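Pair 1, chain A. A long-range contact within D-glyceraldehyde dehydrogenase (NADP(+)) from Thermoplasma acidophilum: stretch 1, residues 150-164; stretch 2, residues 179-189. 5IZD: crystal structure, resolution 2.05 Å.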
# COMPACT_ATOMS: atom_id res chain seq x y z
N PHE A 150 -3.29 -32.05 -1.71
CA PHE A 150 -2.99 -31.47 -0.40
C PHE A 150 -4.34 -31.25 0.26
O PHE A 150 -4.82 -30.10 0.41
CB PHE A 150 -2.14 -30.20 -0.50
CG PHE A 150 -0.77 -30.48 -1.05
CD1 PHE A 150 0.22 -31.00 -0.20
CD2 PHE A 150 -0.53 -30.41 -2.39
CE1 PHE A 150 1.47 -31.38 -0.71
CE2 PHE A 150 0.70 -30.81 -2.91
CZ PHE A 150 1.70 -31.30 -2.07
N PRO A 151 -4.95 -32.36 0.67
CA PRO A 151 -6.34 -32.33 1.05
C PRO A 151 -6.63 -31.61 2.39
O PRO A 151 -7.82 -31.46 2.74
CB PRO A 151 -6.70 -33.84 1.17
CG PRO A 151 -5.42 -34.47 1.67
CD PRO A 151 -4.33 -33.67 0.97
N ALA A 152 -5.61 -31.31 3.20
CA ALA A 152 -5.80 -30.57 4.44
C ALA A 152 -5.27 -29.14 4.23
O ALA A 152 -5.95 -28.16 4.57
CB ALA A 152 -5.08 -31.24 5.59
N GLY A 153 -4.08 -29.02 3.65
CA GLY A 153 -3.46 -27.69 3.25
C GLY A 153 -4.39 -26.80 2.44
O GLY A 153 -4.50 -25.59 2.67
N MET A 154 -5.09 -27.42 1.48
CA MET A 154 -5.93 -26.63 0.56
C MET A 154 -7.21 -26.15 1.22
O MET A 154 -7.78 -25.12 0.85
CB MET A 154 -6.23 -27.41 -0.72
CG MET A 154 -5.01 -27.69 -1.56
SD MET A 154 -4.54 -26.17 -2.45
CE MET A 154 -3.23 -26.96 -3.43
N VAL A 155 -7.68 -26.93 2.20
CA VAL A 155 -8.83 -26.51 2.96
C VAL A 155 -8.49 -25.32 3.83
O VAL A 155 -9.19 -24.34 3.78
CB VAL A 155 -9.40 -27.68 3.79
CG1 VAL A 155 -10.41 -27.21 4.80
CG2 VAL A 155 -9.92 -28.74 2.83
N ALA A 156 -7.45 -25.44 4.63
CA ALA A 156 -6.94 -24.29 5.39
C ALA A 156 -6.69 -23.03 4.49
O ALA A 156 -7.04 -21.95 4.87
CB ALA A 156 -5.64 -24.65 6.11
N ARG A 157 -6.07 -23.22 3.34
CA ARG A 157 -5.73 -22.11 2.43
C ARG A 157 -6.94 -21.28 1.98
O ARG A 157 -6.81 -20.10 1.82
CB ARG A 157 -5.01 -22.63 1.20
CG ARG A 157 -4.90 -21.61 0.07
CD ARG A 157 -4.09 -22.18 -1.06
NE ARG A 157 -2.70 -22.26 -0.69
CZ ARG A 157 -1.78 -22.91 -1.40
NH1 ARG A 157 -2.10 -23.55 -2.53
NH2 ARG A 157 -0.53 -22.91 -0.96
N LYS A 158 -8.07 -21.93 1.75
CA LYS A 158 -9.30 -21.33 1.30
C LYS A 158 -10.23 -20.86 2.43
O LYS A 158 -10.76 -19.74 2.36
CB LYS A 158 -10.01 -22.33 0.38
CG LYS A 158 -9.14 -22.57 -0.85
CD LYS A 158 -9.81 -23.39 -1.91
CE LYS A 158 -8.81 -23.87 -2.95
NZ LYS A 158 -8.30 -22.75 -3.75
N LEU A 159 -10.41 -21.67 3.48
CA LEU A 159 -11.33 -21.30 4.58
C LEU A 159 -10.80 -20.15 5.43
O LEU A 159 -11.54 -19.25 5.75
CB LEU A 159 -11.67 -22.47 5.54
CG LEU A 159 -12.39 -23.71 5.05
CD1 LEU A 159 -12.56 -24.65 6.20
CD2 LEU A 159 -13.74 -23.44 4.47
N ALA A 160 -9.53 -20.17 5.80
CA ALA A 160 -9.03 -19.09 6.69
C ALA A 160 -9.22 -17.69 6.13
O ALA A 160 -9.84 -16.86 6.81
CB ALA A 160 -7.61 -19.32 7.16
N PRO A 161 -8.77 -17.44 4.88
CA PRO A 161 -8.92 -16.05 4.42
C PRO A 161 -10.37 -15.70 4.09
O PRO A 161 -10.77 -14.54 4.24
CB PRO A 161 -8.09 -15.99 3.13
CG PRO A 161 -7.93 -17.42 2.69
CD PRO A 161 -7.94 -18.22 3.95
N ALA A 162 -11.12 -16.66 3.57
CA ALA A 162 -12.53 -16.41 3.26
C ALA A 162 -13.31 -16.00 4.50
O ALA A 162 -14.02 -14.95 4.51
CB ALA A 162 -13.18 -17.61 2.57
N LEU A 163 -13.11 -16.77 5.57
CA LEU A 163 -13.76 -16.48 6.84
C LEU A 163 -13.24 -15.21 7.52
O LEU A 163 -14.01 -14.45 8.07
CB LEU A 163 -13.64 -17.69 7.78
CG LEU A 163 -14.42 -18.92 7.30
CD1 LEU A 163 -14.06 -20.16 8.14
CD2 LEU A 163 -15.94 -18.78 7.33
N LEU A 164 -11.93 -14.96 7.51
CA LEU A 164 -11.38 -13.82 8.20
C LEU A 164 -11.99 -12.55 7.61
O LEU A 164 -12.41 -11.66 8.37
CB LEU A 164 -9.85 -13.82 8.12
CG LEU A 164 -9.07 -12.69 8.80
CD1 LEU A 164 -9.08 -11.33 8.07
CD2 LEU A 164 -9.55 -12.55 10.21
N GLY A 179 -12.24 -37.06 4.18
CA GLY A 179 -12.03 -37.24 5.64
C GLY A 179 -11.25 -36.05 6.25
O GLY A 179 -11.57 -35.53 7.32
N SER A 180 -10.20 -35.64 5.56
CA SER A 180 -9.35 -34.60 6.14
C SER A 180 -10.13 -33.26 6.16
O SER A 180 -10.04 -32.50 7.12
CB SER A 180 -7.99 -34.55 5.42
OG SER A 180 -8.16 -34.32 4.05
N ALA A 181 -10.96 -33.04 5.16
CA ALA A 181 -11.74 -31.81 5.09
C ALA A 181 -12.77 -31.80 6.22
O ALA A 181 -12.96 -30.81 6.91
CB ALA A 181 -12.42 -31.71 3.75
N GLU A 182 -13.45 -32.93 6.39
CA GLU A 182 -14.48 -33.05 7.39
C GLU A 182 -13.89 -32.80 8.73
O GLU A 182 -14.51 -32.20 9.56
CB GLU A 182 -15.09 -34.45 7.44
CG GLU A 182 -16.39 -34.46 8.24
CD GLU A 182 -16.67 -35.74 8.94
OE1 GLU A 182 -15.71 -36.31 9.52
OE2 GLU A 182 -17.87 -36.17 8.93
N TRP A 183 -12.71 -33.35 8.96
CA TRP A 183 -12.07 -33.21 10.27
C TRP A 183 -11.72 -31.71 10.60
O TRP A 183 -11.98 -31.21 11.72
CB TRP A 183 -10.87 -34.13 10.35
CG TRP A 183 -10.17 -34.18 11.66
CD1 TRP A 183 -10.34 -35.10 12.62
CD2 TRP A 183 -9.16 -33.24 12.16
NE1 TRP A 183 -9.51 -34.83 13.69
CE2 TRP A 183 -8.75 -33.72 13.42
CE3 TRP A 183 -8.55 -32.10 11.65
CZ2 TRP A 183 -7.79 -33.06 14.21
CZ3 TRP A 183 -7.56 -31.42 12.43
CH2 TRP A 183 -7.21 -31.91 13.69
N ILE A 184 -11.22 -31.00 9.60
CA ILE A 184 -10.91 -29.58 9.74
C ILE A 184 -12.16 -28.78 10.01
O ILE A 184 -12.18 -27.99 10.94
CB ILE A 184 -10.16 -29.05 8.50
CG1 ILE A 184 -8.76 -29.64 8.50
CG2 ILE A 184 -10.06 -27.53 8.52
CD1 ILE A 184 -8.07 -29.59 7.18
N VAL A 185 -13.21 -29.04 9.22
CA VAL A 185 -14.50 -28.41 9.38
C VAL A 185 -15.04 -28.57 10.80
O VAL A 185 -15.55 -27.61 11.39
CB VAL A 185 -15.53 -28.95 8.34
CG1 VAL A 185 -16.96 -28.52 8.68
CG2 VAL A 185 -15.16 -28.45 6.93
N ARG A 186 -14.93 -29.79 11.33
CA ARG A 186 -15.40 -30.10 12.68
C ARG A 186 -14.60 -29.25 13.69
O ARG A 186 -15.20 -28.69 14.59
CB ARG A 186 -15.32 -31.61 12.97
CG ARG A 186 -15.88 -32.08 14.34
CD ARG A 186 -15.95 -33.61 14.43
NE ARG A 186 -16.97 -34.19 13.53
CZ ARG A 186 -18.28 -34.33 13.79
NH1 ARG A 186 -18.84 -33.95 14.95
NH2 ARG A 186 -19.09 -34.89 12.86
N LYS A 187 -13.29 -29.07 13.48
CA LYS A 187 -12.51 -28.20 14.37
C LYS A 187 -12.99 -26.74 14.35
O LYS A 187 -13.08 -26.12 15.39
CB LYS A 187 -11.00 -28.33 14.12
CG LYS A 187 -10.45 -29.71 14.51
CD LYS A 187 -10.29 -29.85 16.01
CE LYS A 187 -10.04 -31.30 16.40
NZ LYS A 187 -11.31 -32.08 16.33
N PHE A 188 -13.32 -26.23 13.17
CA PHE A 188 -13.92 -24.90 13.06
C PHE A 188 -15.28 -24.80 13.78
O PHE A 188 -15.56 -23.80 14.52
CB PHE A 188 -14.04 -24.48 11.59
CG PHE A 188 -12.82 -23.84 11.09
CD1 PHE A 188 -11.78 -24.62 10.61
CD2 PHE A 188 -12.66 -22.47 11.14
CE1 PHE A 188 -10.63 -24.04 10.11
CE2 PHE A 188 -11.49 -21.89 10.66
CZ PHE A 188 -10.47 -22.68 10.15
N VAL A 189 -16.10 -25.83 13.58
CA VAL A 189 -17.34 -25.98 14.36
C VAL A 189 -17.10 -25.98 15.89
O VAL A 189 -17.68 -25.13 16.61
CB VAL A 189 -18.20 -27.21 13.94
CG1 VAL A 189 -19.46 -27.32 14.80
CG2 VAL A 189 -18.64 -27.05 12.50

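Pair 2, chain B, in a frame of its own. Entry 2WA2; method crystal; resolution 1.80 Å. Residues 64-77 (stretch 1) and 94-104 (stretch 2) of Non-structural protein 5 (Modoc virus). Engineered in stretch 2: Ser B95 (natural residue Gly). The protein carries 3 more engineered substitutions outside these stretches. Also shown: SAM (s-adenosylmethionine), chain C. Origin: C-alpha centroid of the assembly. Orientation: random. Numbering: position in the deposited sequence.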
# COMPACT_ATOMS: atom_id res chain seq x y z
N VAL B 64 11.58 -11.48 -6.63
CA VAL B 64 11.87 -10.96 -7.96
C VAL B 64 10.92 -9.79 -8.32
O VAL B 64 11.36 -8.77 -8.86
CB VAL B 64 11.89 -12.09 -9.06
CG1 VAL B 64 12.57 -11.62 -10.34
CG2 VAL B 64 12.63 -13.32 -8.54
N SER B 65 9.64 -9.94 -8.01
CA SER B 65 8.66 -8.86 -8.16
C SER B 65 8.90 -7.71 -7.16
O SER B 65 9.27 -7.96 -6.00
CB SER B 65 7.26 -9.44 -7.96
OG SER B 65 6.28 -8.44 -7.78
N ARG B 66 8.70 -6.48 -7.60
CA ARG B 66 8.74 -5.33 -6.70
C ARG B 66 7.70 -5.48 -5.60
O ARG B 66 7.99 -5.20 -4.45
CB ARG B 66 8.52 -4.01 -7.44
CG ARG B 66 9.81 -3.33 -7.90
CD ARG B 66 9.63 -1.80 -8.05
NE ARG B 66 10.72 -1.07 -7.38
CZ ARG B 66 11.94 -0.88 -7.90
NH1 ARG B 66 12.24 -1.36 -9.11
NH2 ARG B 66 12.86 -0.20 -7.23
N GLY B 67 6.51 -5.97 -5.98
CA GLY B 67 5.38 -6.18 -5.06
C GLY B 67 5.75 -7.20 -4.00
O GLY B 67 5.52 -6.99 -2.81
N THR B 68 6.35 -8.30 -4.44
CA THR B 68 6.79 -9.35 -3.53
C THR B 68 7.80 -8.79 -2.54
O THR B 68 7.67 -9.00 -1.34
CB THR B 68 7.41 -10.53 -4.30
OG1 THR B 68 6.39 -11.14 -5.10
CG2 THR B 68 7.99 -11.58 -3.35
N ALA B 69 8.80 -8.07 -3.06
CA ALA B 69 9.88 -7.59 -2.21
C ALA B 69 9.35 -6.64 -1.14
O ALA B 69 9.80 -6.69 -0.01
CB ALA B 69 10.94 -6.88 -3.07
N LYS B 70 8.39 -5.79 -1.50
CA LYS B 70 7.84 -4.81 -0.57
C LYS B 70 7.06 -5.50 0.53
O LYS B 70 7.27 -5.19 1.70
CB LYS B 70 6.97 -3.77 -1.28
CG LYS B 70 7.80 -2.73 -2.05
CD LYS B 70 6.99 -1.94 -3.10
CE LYS B 70 5.79 -1.22 -2.53
NZ LYS B 70 5.02 -0.53 -3.64
N LEU B 71 6.18 -6.44 0.17
CA LEU B 71 5.37 -7.11 1.22
C LEU B 71 6.29 -7.95 2.09
O LEU B 71 6.09 -7.99 3.30
CB LEU B 71 4.27 -8.00 0.63
CG LEU B 71 3.32 -8.65 1.65
CD1 LEU B 71 2.74 -7.63 2.61
CD2 LEU B 71 2.24 -9.49 0.96
N ALA B 72 7.28 -8.59 1.48
CA ALA B 72 8.26 -9.41 2.23
C ALA B 72 9.02 -8.57 3.26
O ALA B 72 9.23 -9.01 4.40
CB ALA B 72 9.24 -10.16 1.26
N TRP B 73 9.42 -7.36 2.84
CA TRP B 73 10.09 -6.41 3.71
C TRP B 73 9.22 -6.04 4.90
O TRP B 73 9.68 -6.10 6.04
CB TRP B 73 10.51 -5.16 2.95
CG TRP B 73 11.43 -4.25 3.74
CD1 TRP B 73 12.81 -4.25 3.72
CD2 TRP B 73 11.05 -3.23 4.68
NE1 TRP B 73 13.29 -3.28 4.57
CE2 TRP B 73 12.24 -2.65 5.18
CE3 TRP B 73 9.81 -2.75 5.15
CZ2 TRP B 73 12.23 -1.60 6.13
CZ3 TRP B 73 9.80 -1.70 6.08
CH2 TRP B 73 11.02 -1.14 6.57
N ILE B 74 7.98 -5.63 4.64
CA ILE B 74 7.02 -5.30 5.70
C ILE B 74 6.79 -6.51 6.64
O ILE B 74 6.70 -6.34 7.86
CB ILE B 74 5.68 -4.84 5.11
CG1 ILE B 74 5.88 -3.55 4.27
CG2 ILE B 74 4.59 -4.71 6.23
CD1 ILE B 74 4.65 -3.15 3.47
N ASP B 75 6.70 -7.70 6.05
CA ASP B 75 6.40 -8.91 6.83
C ASP B 75 7.55 -9.23 7.77
O ASP B 75 7.32 -9.52 8.95
CB ASP B 75 6.13 -10.09 5.91
CG ASP B 75 5.74 -11.35 6.66
OD1 ASP B 75 5.20 -11.26 7.79
OD2 ASP B 75 5.97 -12.44 6.10
N GLU B 76 8.77 -9.15 7.24
CA GLU B 76 9.98 -9.46 8.01
C GLU B 76 10.25 -8.43 9.09
O GLU B 76 10.91 -8.73 10.08
CB GLU B 76 11.20 -9.59 7.06
CG GLU B 76 11.43 -11.04 6.57
CD GLU B 76 11.62 -11.18 5.05
OE1 GLU B 76 12.51 -10.52 4.47
OE2 GLU B 76 10.88 -11.99 4.44
N ARG B 77 9.75 -7.21 8.90
CA ARG B 77 9.87 -6.18 9.93
C ARG B 77 8.81 -6.31 11.02
O ARG B 77 8.84 -5.55 11.98
CB ARG B 77 9.78 -4.78 9.31
CG ARG B 77 10.84 -4.47 8.29
CD ARG B 77 12.17 -4.12 8.93
NE ARG B 77 13.35 -4.45 8.12
CZ ARG B 77 13.40 -5.34 7.13
NH1 ARG B 77 12.32 -6.04 6.77
NH2 ARG B 77 14.54 -5.53 6.50
N GLY B 94 -0.99 -10.20 -8.75
CA GLY B 94 -1.15 -11.15 -7.66
C GLY B 94 0.11 -11.53 -6.87
O GLY B 94 0.10 -12.55 -6.18
N SER B 95 1.15 -10.70 -6.92
CA SER B 95 2.41 -10.99 -6.19
C SER B 95 2.20 -11.06 -4.70
O SER B 95 2.76 -11.92 -4.04
CB SER B 95 3.51 -9.97 -6.51
OG SER B 95 4.10 -10.25 -7.77
N TRP B 96 1.38 -10.15 -4.15
CA TRP B 96 1.10 -10.20 -2.70
C TRP B 96 0.37 -11.48 -2.32
O TRP B 96 0.59 -12.02 -1.25
CB TRP B 96 0.27 -8.98 -2.26
CG TRP B 96 1.10 -7.69 -2.04
CD1 TRP B 96 2.34 -7.40 -2.55
CD2 TRP B 96 0.72 -6.56 -1.23
NE1 TRP B 96 2.76 -6.16 -2.10
CE2 TRP B 96 1.79 -5.62 -1.30
CE3 TRP B 96 -0.41 -6.26 -0.45
CZ2 TRP B 96 1.76 -4.41 -0.60
CZ3 TRP B 96 -0.43 -5.03 0.26
CH2 TRP B 96 0.64 -4.13 0.16
N SER B 97 -0.52 -11.95 -3.19
CA SER B 97 -1.33 -13.12 -2.90
C SER B 97 -0.46 -14.38 -2.87
O SER B 97 -0.63 -15.23 -1.99
CB SER B 97 -2.43 -13.25 -3.95
OG SER B 97 -3.47 -12.33 -3.64
N TYR B 98 0.47 -14.47 -3.80
CA TYR B 98 1.42 -15.59 -3.88
C TYR B 98 2.40 -15.51 -2.73
O TYR B 98 2.81 -16.53 -2.18
CB TYR B 98 2.15 -15.60 -5.22
CG TYR B 98 1.31 -16.19 -6.33
CD1 TYR B 98 0.98 -17.55 -6.34
CD2 TYR B 98 0.83 -15.39 -7.36
CE1 TYR B 98 0.19 -18.09 -7.35
CE2 TYR B 98 0.05 -15.93 -8.39
CZ TYR B 98 -0.27 -17.27 -8.36
OH TYR B 98 -1.06 -17.79 -9.37
N TYR B 99 2.78 -14.29 -2.34
CA TYR B 99 3.59 -14.15 -1.15
C TYR B 99 2.84 -14.65 0.08
O TYR B 99 3.33 -15.52 0.80
CB TYR B 99 4.11 -12.72 -0.94
CG TYR B 99 4.99 -12.67 0.27
CD1 TYR B 99 6.31 -13.13 0.23
CD2 TYR B 99 4.48 -12.25 1.50
CE1 TYR B 99 7.12 -13.13 1.38
CE2 TYR B 99 5.28 -12.24 2.65
CZ TYR B 99 6.59 -12.69 2.58
OH TYR B 99 7.35 -12.67 3.74
N ALA B 100 1.63 -14.11 0.30
CA ALA B 100 0.80 -14.50 1.42
C ALA B 100 0.56 -16.01 1.44
O ALA B 100 0.64 -16.61 2.49
CB ALA B 100 -0.53 -13.75 1.38
N ALA B 101 0.27 -16.59 0.28
CA ALA B 101 -0.07 -18.02 0.18
C ALA B 101 1.09 -18.97 0.56
O ALA B 101 0.86 -20.16 0.90
CB ALA B 101 -0.59 -18.35 -1.22
N SER B 102 2.31 -18.45 0.52
CA SER B 102 3.48 -19.22 0.93
C SER B 102 3.81 -19.14 2.43
O SER B 102 4.73 -19.83 2.90
CB SER B 102 4.69 -18.84 0.08
OG SER B 102 5.13 -17.54 0.41
N GLN B 103 3.06 -18.35 3.19
CA GLN B 103 3.35 -18.17 4.63
C GLN B 103 2.64 -19.17 5.56
O GLN B 103 1.50 -19.57 5.31
CB GLN B 103 3.08 -16.72 5.06
CG GLN B 103 3.94 -15.72 4.29
CD GLN B 103 5.42 -16.00 4.43
OE1 GLN B 103 5.96 -16.03 5.53
NE2 GLN B 103 6.09 -16.22 3.30
N PRO B 104 3.32 -19.58 6.67
CA PRO B 104 2.88 -20.76 7.42
C PRO B 104 1.51 -20.60 8.09
O PRO B 104 0.78 -21.58 8.21
CB PRO B 104 3.97 -20.92 8.49
CG PRO B 104 4.52 -19.54 8.68
CD PRO B 104 4.52 -18.96 7.28
N SAM C . 0.14 -5.89 -4.81
CA SAM C . 0.20 -5.96 -6.31
C SAM C . 1.19 -7.04 -6.76
O SAM C . 1.98 -7.51 -5.94
OXT SAM C . 1.24 -7.46 -7.93
CB SAM C . 0.61 -4.61 -6.89
CG SAM C . -0.46 -3.53 -6.76
SD SAM C . -1.59 -3.69 -8.15
CE SAM C . -0.69 -2.66 -9.35
C5' SAM C . -2.90 -2.52 -7.75
C4' SAM C . -4.14 -2.99 -8.51
O4' SAM C . -5.33 -2.50 -7.95
C3' SAM C . -4.13 -2.51 -9.96
O3' SAM C . -3.86 -3.62 -10.77
C2' SAM C . -5.53 -1.99 -10.22
O2' SAM C . -6.04 -2.56 -11.40
C1' SAM C . -6.29 -2.48 -8.98
N9 SAM C . -7.42 -1.63 -8.63
C8 SAM C . -7.45 -0.26 -8.63
N7 SAM C . -8.66 0.15 -8.23
C5 SAM C . -9.40 -0.97 -8.00
C6 SAM C . -10.72 -1.16 -7.58
N6 SAM C . -11.53 -0.14 -7.35
N1 SAM C . -11.19 -2.45 -7.40
C2 SAM C . -10.39 -3.53 -7.66
N3 SAM C . -9.08 -3.37 -8.07
C4 SAM C . -8.63 -2.09 -8.25
O HOH W 1 4.89 -13.30 -4.80

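Both pairs set two helices side by side, running in roughly the same direction. In pair 1 the N-to-C directions differ by 40° and the axes come within 9.7 Å. In pair 2 the angle is 47° and the closest approach is 8.5 Å. Fourteen central residues superpose with an RMSD of 0.4 Å. The register is also the same. Ala A152 and Ser A180 are nearest neighbours by CA in pair 1, and their counterparts Thr B68 and Ser B95 are nearest in pair 2.

One matched position carries very different side chains. Ile A184 matches Tyr B99, and both point toward the opposite helix. Ile A184 packs with aliphatic contacts: its CD1 lies 3.8 Å from Ala A152 CB, and its CG2 lies 3.8 Å from Val A155 CG1. Tyr B99 reaches further. Its side chain is a knob in a hole formed by Thr B68, Leu B71, Ala B72 and Asp B75, with CE1 3.7 Å from Ala B72 CB and CD2 3.6 Å from Leu B71 CD2. The tyrosine also brings a polar end, and Tyr B99 OH donates a hydrogen bond to Asp B75 OD2 at 2.7 Å. Asp B75 matches Leu A159. At the matching place Leu A159 CD1 lies 4.5 Å from Ile A184 CG2, an apolar contact. Leu A159 CD1 is also 4.4 Å from Phe A188 CE1.

A second exchange occurs at Val A155 and Leu B71. Val A155 CG2 meets the small Ala A181 at its CB, 4.0 Å away. The match of Ala A181 is Trp B96, whose indole lies against Leu B71. Leu B71 CB is over the ring face, 3.8 Å from the centroid of the five-membered ring. The ligand atom SAM N lies over the opposite face. Trp B96 NE1 also gives a weak hydrogen bond to Gly B67 O, at 3.0 Å.

Near the start of the contact, serine occupies the same place in both pairs, although Ser B95 is an engineered residue. Ser A180 OG is 3.2 Å from Pro A151 O. Ser B95 OG shares a hydrogen bond with Ser B65 OG at 2.8 Å. A water links Thr B68 OG1 and Ser B95 O, at 2.6 Å from each. Pro A151 matches Gly B67. A CB on this glycine would clash with the ligand atom SAM O.

Pair 1 is thus joined mainly by apolar side chains. Pair 2 combines apolar and aromatic packing with polar links. It buries 534 Å², against 418 Å² in pair 1.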